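Local coordinates for protein DNA alpha-glucosyltransferase (Enterobacteria phage T4, PDB 1XV5) that is a phage glucosyltransferase of the GT-B clan, built from two domains around parallel sheets, with uridine-5'-diphosphate bound in the cleft between them, at residues L302-L306 with N329-R333; L128-R133 with L151-Y156. All coordinates share one frame; numbering follows the deposited sequence.

Interaction 1 joins two loops of the half of the protein built on the sheet that includes strands 288-293, 319-323 and 347-349, whereas interaction 2 pairs helices 128-134 and 146-155 of the other half. Their centres are 25 Å apart and their nearest atoms about 13 Å apart, without touching. The side chain of L306, in interaction 1, is about 8 Å from the bound uridine-5'-diphosphate. An indirect connection runs along the chain: between the helices of interaction 2 lies strand 137-140, and just beyond it H141 and D143 hydrogen-bond to S305 and Q303. Interaction 1 thus borders the interface between the halves, while interaction 2 is internal to one.

Interaction 1 (L302-L306 with N329-R333); sequences LQRSL and NLKFR. With EDO (1,2-ethanediol), chain F.
L330 pushes its forked end into the loop 302-306. Its CD1 is packed tightly against L306 CD2 (3.5 Å), and its CD2 lies 3.7 Å from L302 CB, also touching the backbone around R304 and S305. With CG anti to its own carbonyl carbon (chi1 -76°) and chi2 at 173°, the leucine directs both methyls at these neighbours. L302 also reaches N329, its CD1 meeting N329 CB at 3.7 Å.

A single direct hydrogen bond links the segments: K331 N donates to Q303 O (2.9 Å). The same oxygen receives a CA-H...O contact from L330. Water 1 accepts from K331 NZ at 2.9 Å and lies within hydrogen-bonding distance of the carbonyl oxygens of Q303 and N329. Farther along, R304 runs past K331, its CG 3.6 Å from K331 O, before chi3 bends the chain. R304 NH2 then donates to water 2, which in turn donates to R333 O, so solvent links the R304 side chain to the R333 backbone; R304 NH2 also passes R333 CG at 4.1 Å. R333 NH2 bonds at the guanidinium edge to O1 of a 1,2-ethanediol (2.9 Å), probably from the crystallisation liquor.

In the second shell, E394 forms a salt bridge with R304, and N174 hydrogen-bonds to the same NH1. L306 lies on L382 and H385 of helix 368-386, K331 O accepts from H385 NE2, and the two loops meet where strand 288-293 leads into helix 308-316 and helix 324-329 leads toward strand 347-349.

Interaction 2 (L128-R133 with L151-Y156); sequences LEETVR and LMKEWY
W155 enters helix 128-134 as a knob, its indole held among L128, E129, V132 and R133. From its CB, which is near R133 NH2, the side chain turns anti to the carbonyl carbon (chi1 -61°) and lays one face of the ring along E129. E129 CG stands 3.7 Å over the centroid of the five-membered ring in a CH-pi contact. W155 CD1 meets the carboxylate carbon E129 CD at 3.3 Å, with carboxylate and ring nearly parallel, and W155 NE1 passes E129 CB at 3.5 Å. At the six-membered end of the indole, W155 CH2 touches L128 CD2 at 3.6 Å, this methyl lying at the ring edge, while W155 CZ3 meets V132 CG2 at 3.7 Å. The opposite face is covered toward its rim by L151 O of its own helix.

R133 flanks W155 on the E129 side. R133 NE and NH2 both donate to E129 OE1, side-on and in the guanidinium plane; NH2 makes the shorter bond, 2.7 Å. R133 NH2 also donates to W155 O at 2.9 Å, tilted out of both the carbonyl and the guanidinium planes. The guanidinium thereby ties the carboxylate to the carbonyl at the end of the other helix, and it adds an off-centre cation-pi contact with Y156, R133 CZ being 4.7 Å from that ring's centroid.

V132 CG1 packs against M152 SD, and both residues also touch F147 on helix 146-155. The axes of segments 128-133 and 151-155 cross at -80°, their helices following one another in successive beta-alpha-beta crossovers: helix 128-134 leads into strand 137-140, and helix 146-155 connects that strand to its parallel neighbour 172-174.

Interaction 1 (L302-L306 with N329-R333)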
loop_
_atom_site.group_PDB
_atom_site.type_symbol
_atom_site.label_atom_id
_atom_site.label_comp_id
_atom_site.label_asym_id
_atom_site.label_seq_id
_atom_site.Cartn_x
_atom_site.Cartn_y
_atom_site.Cartn_z
ATOM N N LEU A 302 -6.647 3.907 -11.112
ATOM C CA LEU A 302 -5.997 2.643 -11.437
ATOM C C LEU A 302 -5.314 2.568 -12.795
ATOM O O LEU A 302 -5.938 2.814 -13.826
ATOM C CB LEU A 302 -7.027 1.512 -11.329
ATOM C CG LEU A 302 -7.690 1.368 -9.951
ATOM C CD1 LEU A 302 -8.869 0.405 -10.034
ATOM C CD2 LEU A 302 -6.667 0.874 -8.933
ATOM N N GLN A 303 -4.030 2.213 -12.785
ATOM C CA GLN A 303 -3.259 2.062 -14.013
ATOM C C GLN A 303 -2.582 0.690 -13.978
ATOM O O GLN A 303 -3.041 -0.240 -14.643
ATOM C CB GLN A 303 -2.220 3.188 -14.153
ATOM C CG GLN A 303 -1.612 3.280 -15.557
ATOM C CD GLN A 303 -1.046 4.659 -15.869
ATOM O OE1 GLN A 303 -1.653 5.677 -15.536
ATOM N NE2 GLN A 303 0.108 4.696 -16.533
ATOM N N ARG A 304 -1.514 0.554 -13.192
ATOM C CA ARG A 304 -0.804 -0.725 -13.063
ATOM C C ARG A 304 -0.592 -1.113 -11.602
ATOM O O ARG A 304 -0.199 -2.231 -11.306
ATOM C CB ARG A 304 0.593 -0.662 -13.706
ATOM C CG ARG A 304 0.644 -0.492 -15.218
ATOM C CD ARG A 304 2.105 -0.468 -15.690
ATOM N NE ARG A 304 2.848 0.644 -15.097
ATOM C CZ ARG A 304 4.176 0.736 -15.070
ATOM N NH1 ARG A 304 4.761 1.786 -14.503
ATOM N NH2 ARG A 304 4.922 -0.223 -15.601
ATOM N N SER A 305 -0.859 -0.192 -10.686
ATOM C CA SER A 305 -0.601 -0.457 -9.278
ATOM C C SER A 305 -1.569 -1.286 -8.443
ATOM O O SER A 305 -2.720 -0.893 -8.234
ATOM C CB SER A 305 -0.375 0.868 -8.542
ATOM O OG SER A 305 0.649 1.630 -9.151
ATOM N N LEU A 306 -1.097 -2.438 -7.977
ATOM C CA LEU A 306 -1.883 -3.240 -7.051
ATOM C C LEU A 306 -1.347 -2.655 -5.750
ATOM O O LEU A 306 -0.364 -1.902 -5.768
ATOM C CB LEU A 306 -1.536 -4.730 -7.128
ATOM C CG LEU A 306 -2.292 -5.548 -8.176
ATOM C CD1 LEU A 306 -1.751 -6.973 -8.188
ATOM C CD2 LEU A 306 -3.794 -5.538 -7.861
ATOM N N ASN A 329 -9.756 -3.027 -14.238
ATOM C CA ASN A 329 -9.242 -1.672 -14.420
ATOM C C ASN A 329 -7.723 -1.540 -14.364
ATOM O O ASN A 329 -7.182 -0.484 -14.694
ATOM C CB ASN A 329 -9.857 -0.737 -13.371
ATOM C CG ASN A 329 -11.359 -0.588 -13.521
ATOM O OD1 ASN A 329 -12.055 -0.203 -12.576
ATOM N ND2 ASN A 329 -11.868 -0.877 -14.710
ATOM N N LEU A 330 -7.038 -2.592 -13.932
ATOM C CA LEU A 330 -5.581 -2.562 -13.849
ATOM C C LEU A 330 -4.968 -3.332 -15.010
ATOM O O LEU A 330 -5.534 -4.318 -15.474
ATOM C CB LEU A 330 -5.103 -3.169 -12.527
ATOM C CG LEU A 330 -5.268 -2.293 -11.283
ATOM C CD1 LEU A 330 -4.919 -3.100 -10.049
ATOM C CD2 LEU A 330 -4.369 -1.062 -11.401
ATOM N N LYS A 331 -3.805 -2.874 -15.465
ATOM C CA LYS A 331 -3.105 -3.511 -16.572
ATOM C C LYS A 331 -1.827 -4.220 -16.123
ATOM O O LYS A 331 -1.036 -3.679 -15.349
ATOM C CB LYS A 331 -2.762 -2.476 -17.645
ATOM C CG LYS A 331 -3.971 -1.828 -18.301
ATOM C CD LYS A 331 -3.542 -0.931 -19.450
ATOM C CE LYS A 331 -4.726 -0.241 -20.104
ATOM N NZ LYS A 331 -5.330 0.799 -19.224
ATOM N N PHE A 332 -1.640 -5.432 -16.637
ATOM C CA PHE A 332 -0.484 -6.276 -16.333
ATOM C C PHE A 332 0.799 -5.571 -16.775
ATOM O O PHE A 332 0.888 -5.066 -17.891
ATOM C CB PHE A 332 -0.665 -7.611 -17.073
ATOM C CG PHE A 332 0.315 -8.687 -16.690
ATOM C CD1 PHE A 332 0.873 -8.743 -15.414
ATOM C CD2 PHE A 332 0.617 -9.700 -17.594
ATOM C CE1 PHE A 332 1.713 -9.798 -15.045
ATOM C CE2 PHE A 332 1.450 -10.756 -17.241
ATOM C CZ PHE A 332 2.002 -10.808 -15.961
ATOM N N ARG A 333 1.794 -5.533 -15.895
ATOM C CA ARG A 333 3.061 -4.875 -16.211
ATOM C C ARG A 333 3.707 -5.443 -17.475
ATOM O O ARG A 333 4.287 -4.708 -18.277
ATOM C CB ARG A 333 4.035 -5.035 -15.040
ATOM C CG ARG A 333 5.343 -4.240 -15.175
ATOM C CD ARG A 333 6.353 -4.658 -14.101
ATOM N NE ARG A 333 6.735 -6.059 -14.264
ATOM C CZ ARG A 333 7.647 -6.494 -15.127
ATOM N NH1 ARG A 333 8.294 -5.635 -15.908
ATOM N NH2 ARG A 333 7.884 -7.793 -15.238
HETATM C C1 EDO F . 10.499 -8.377 -17.514
HETATM O O1 EDO F . 9.099 -8.643 -17.695
HETATM C C2 EDO F . 10.791 -6.873 -17.426
HETATM O O2 EDO F . 10.578 -6.211 -18.683
HETATM O O HOH W 1 -5.421 0.638 -16.288
HETATM O O HOH W 2 4.681 -1.962 -17.958
#

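Interaction 2 (L128-R133 with L151-Y156)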
loop_
_atom_site.group_PDB
_atom_site.type_symbol
_atom_site.label_atom_id
_atom_site.label_comp_id
_atom_site.label_asym_id
_atom_site.label_seq_id
_atom_site.Cartn_x
_atom_site.Cartn_y
_atom_site.Cartn_z
ATOM N N LEU A 128 3.219 20.361 -0.302
ATOM C CA LEU A 128 3.324 19.438 -1.429
ATOM C C LEU A 128 3.697 20.190 -2.706
ATOM O O LEU A 128 4.482 19.700 -3.518
ATOM C CB LEU A 128 2.004 18.692 -1.642
ATOM C CG LEU A 128 2.031 17.643 -2.760
ATOM C CD1 LEU A 128 3.151 16.643 -2.502
ATOM C CD2 LEU A 128 0.688 16.935 -2.829
ATOM N N GLU A 129 3.134 21.383 -2.878
ATOM C CA GLU A 129 3.423 22.188 -4.058
ATOM C C GLU A 129 4.904 22.531 -4.127
ATOM O O GLU A 129 5.529 22.398 -5.178
ATOM C CB GLU A 129 2.598 23.482 -4.055
ATOM C CG GLU A 129 2.857 24.357 -5.277
ATOM C CD GLU A 129 2.024 25.630 -5.304
ATOM O OE1 GLU A 129 2.128 26.377 -6.300
ATOM O OE2 GLU A 129 1.269 25.885 -4.341
ATOM N N GLU A 130 5.462 22.972 -3.003
ATOM C CA GLU A 130 6.873 23.333 -2.946
ATOM C C GLU A 130 7.746 22.113 -3.197
ATOM O O GLU A 130 8.819 22.209 -3.790
ATOM C CB GLU A 130 7.215 23.945 -1.584
ATOM C CG GLU A 130 6.624 25.331 -1.368
ATOM C CD GLU A 130 5.239 25.308 -0.750
ATOM O OE1 GLU A 130 4.481 24.345 -0.986
ATOM O OE2 GLU A 130 4.905 26.272 -0.032
ATOM N N THR A 131 7.273 20.961 -2.740
ATOM C CA THR A 131 8.000 19.716 -2.915
ATOM C C THR A 131 8.032 19.358 -4.397
ATOM O O THR A 131 9.074 18.976 -4.939
ATOM C CB THR A 131 7.322 18.577 -2.130
ATOM O OG1 THR A 131 7.240 18.939 -0.745
ATOM C CG2 THR A 131 8.115 17.283 -2.269
ATOM N N VAL A 132 6.882 19.488 -5.046
ATOM C CA VAL A 132 6.759 19.184 -6.465
ATOM C C VAL A 132 7.624 20.110 -7.320
ATOM O O VAL A 132 8.233 19.673 -8.296
ATOM C CB VAL A 132 5.285 19.299 -6.927
ATOM C CG1 VAL A 132 5.193 19.185 -8.442
ATOM C CG2 VAL A 132 4.454 18.203 -6.267
ATOM N N ARG A 133 7.687 21.384 -6.948
ATOM C CA ARG A 133 8.473 22.348 -7.710
ATOM C C ARG A 133 9.981 22.112 -7.625
ATOM O O ARG A 133 10.722 22.475 -8.538
ATOM C CB ARG A 133 8.135 23.770 -7.260
ATOM C CG ARG A 133 6.698 24.170 -7.569
ATOM C CD ARG A 133 6.382 25.587 -7.111
ATOM N NE ARG A 133 4.997 25.953 -7.404
ATOM C CZ ARG A 133 4.519 26.161 -8.626
ATOM N NH1 ARG A 133 5.312 26.045 -9.683
ATOM N NH2 ARG A 133 3.242 26.477 -8.793
ATOM N N LEU A 151 -4.435 18.582 -8.935
ATOM C CA LEU A 151 -3.380 19.365 -8.302
ATOM C C LEU A 151 -2.324 19.904 -9.260
ATOM O O LEU A 151 -1.984 21.086 -9.208
ATOM C CB LEU A 151 -2.706 18.552 -7.190
ATOM C CG LEU A 151 -3.515 18.371 -5.900
ATOM C CD1 LEU A 151 -4.756 17.540 -6.178
ATOM C CD2 LEU A 151 -2.653 17.694 -4.845
ATOM N N MET A 152 -1.805 19.047 -10.134
ATOM C CA MET A 152 -0.784 19.473 -11.086
ATOM C C MET A 152 -1.261 20.611 -11.981
ATOM O O MET A 152 -0.517 21.559 -12.242
ATOM C CB MET A 152 -0.336 18.295 -11.953
ATOM C CG MET A 152 0.612 17.329 -11.255
ATOM S SD MET A 152 2.137 18.129 -10.702
ATOM C CE MET A 152 2.943 18.447 -12.273
ATOM N N LYS A 153 -2.497 20.518 -12.456
ATOM C CA LYS A 153 -3.039 21.556 -13.320
ATOM C C LYS A 153 -3.363 22.803 -12.514
ATOM O O LYS A 153 -3.491 23.895 -13.067
ATOM C CB LYS A 153 -4.284 21.044 -14.047
ATOM C CG LYS A 153 -3.975 19.907 -15.012
ATOM C CD LYS A 153 -5.151 19.569 -15.911
ATOM C CE LYS A 153 -4.757 18.506 -16.927
ATOM N NZ LYS A 153 -5.849 18.204 -17.892
ATOM N N GLU A 154 -3.478 22.637 -11.201
ATOM C CA GLU A 154 -3.775 23.753 -10.315
ATOM C C GLU A 154 -2.495 24.523 -10.005
ATOM O O GLU A 154 -2.515 25.747 -9.866
ATOM C CB GLU A 154 -4.402 23.246 -9.018
ATOM C CG GLU A 154 -4.806 24.346 -8.053
ATOM C CD GLU A 154 -5.516 23.808 -6.826
ATOM O OE1 GLU A 154 -6.532 23.101 -6.991
ATOM O OE2 GLU A 154 -5.061 24.095 -5.698
ATOM N N TRP A 155 -1.384 23.803 -9.900
ATOM C CA TRP A 155 -0.102 24.434 -9.611
ATOM C C TRP A 155 0.530 24.969 -10.892
ATOM O O TRP A 155 1.323 25.909 -10.860
ATOM C CB TRP A 155 0.854 23.437 -8.946
ATOM C CG TRP A 155 0.362 22.890 -7.636
ATOM C CD1 TRP A 155 -0.247 23.587 -6.629
ATOM C CD2 TRP A 155 0.482 21.540 -7.173
ATOM N NE1 TRP A 155 -0.512 22.753 -5.568
ATOM C CE2 TRP A 155 -0.075 21.491 -5.874
ATOM C CE3 TRP A 155 1.009 20.365 -7.728
ATOM C CZ2 TRP A 155 -0.121 20.313 -5.121
ATOM C CZ3 TRP A 155 0.962 19.193 -6.978
ATOM C CH2 TRP A 155 0.400 19.178 -5.689
ATOM N N TYR A 156 0.169 24.358 -12.016
ATOM C CA TYR A 156 0.679 24.749 -13.325
ATOM C C TYR A 156 -0.517 24.978 -14.246
ATOM O O TYR A 156 -0.781 24.186 -15.151
ATOM C CB TYR A 156 1.575 23.642 -13.883
ATOM C CG TYR A 156 2.774 23.348 -13.012
ATOM C CD1 TYR A 156 3.942 24.103 -13.118
ATOM C CD2 TYR A 156 2.730 22.335 -12.054
ATOM C CE1 TYR A 156 5.037 23.857 -12.293
ATOM C CE2 TYR A 156 3.817 22.081 -11.222
ATOM C CZ TYR A 156 4.968 22.845 -11.347
ATOM O OH TYR A 156 6.045 22.592 -10.531
#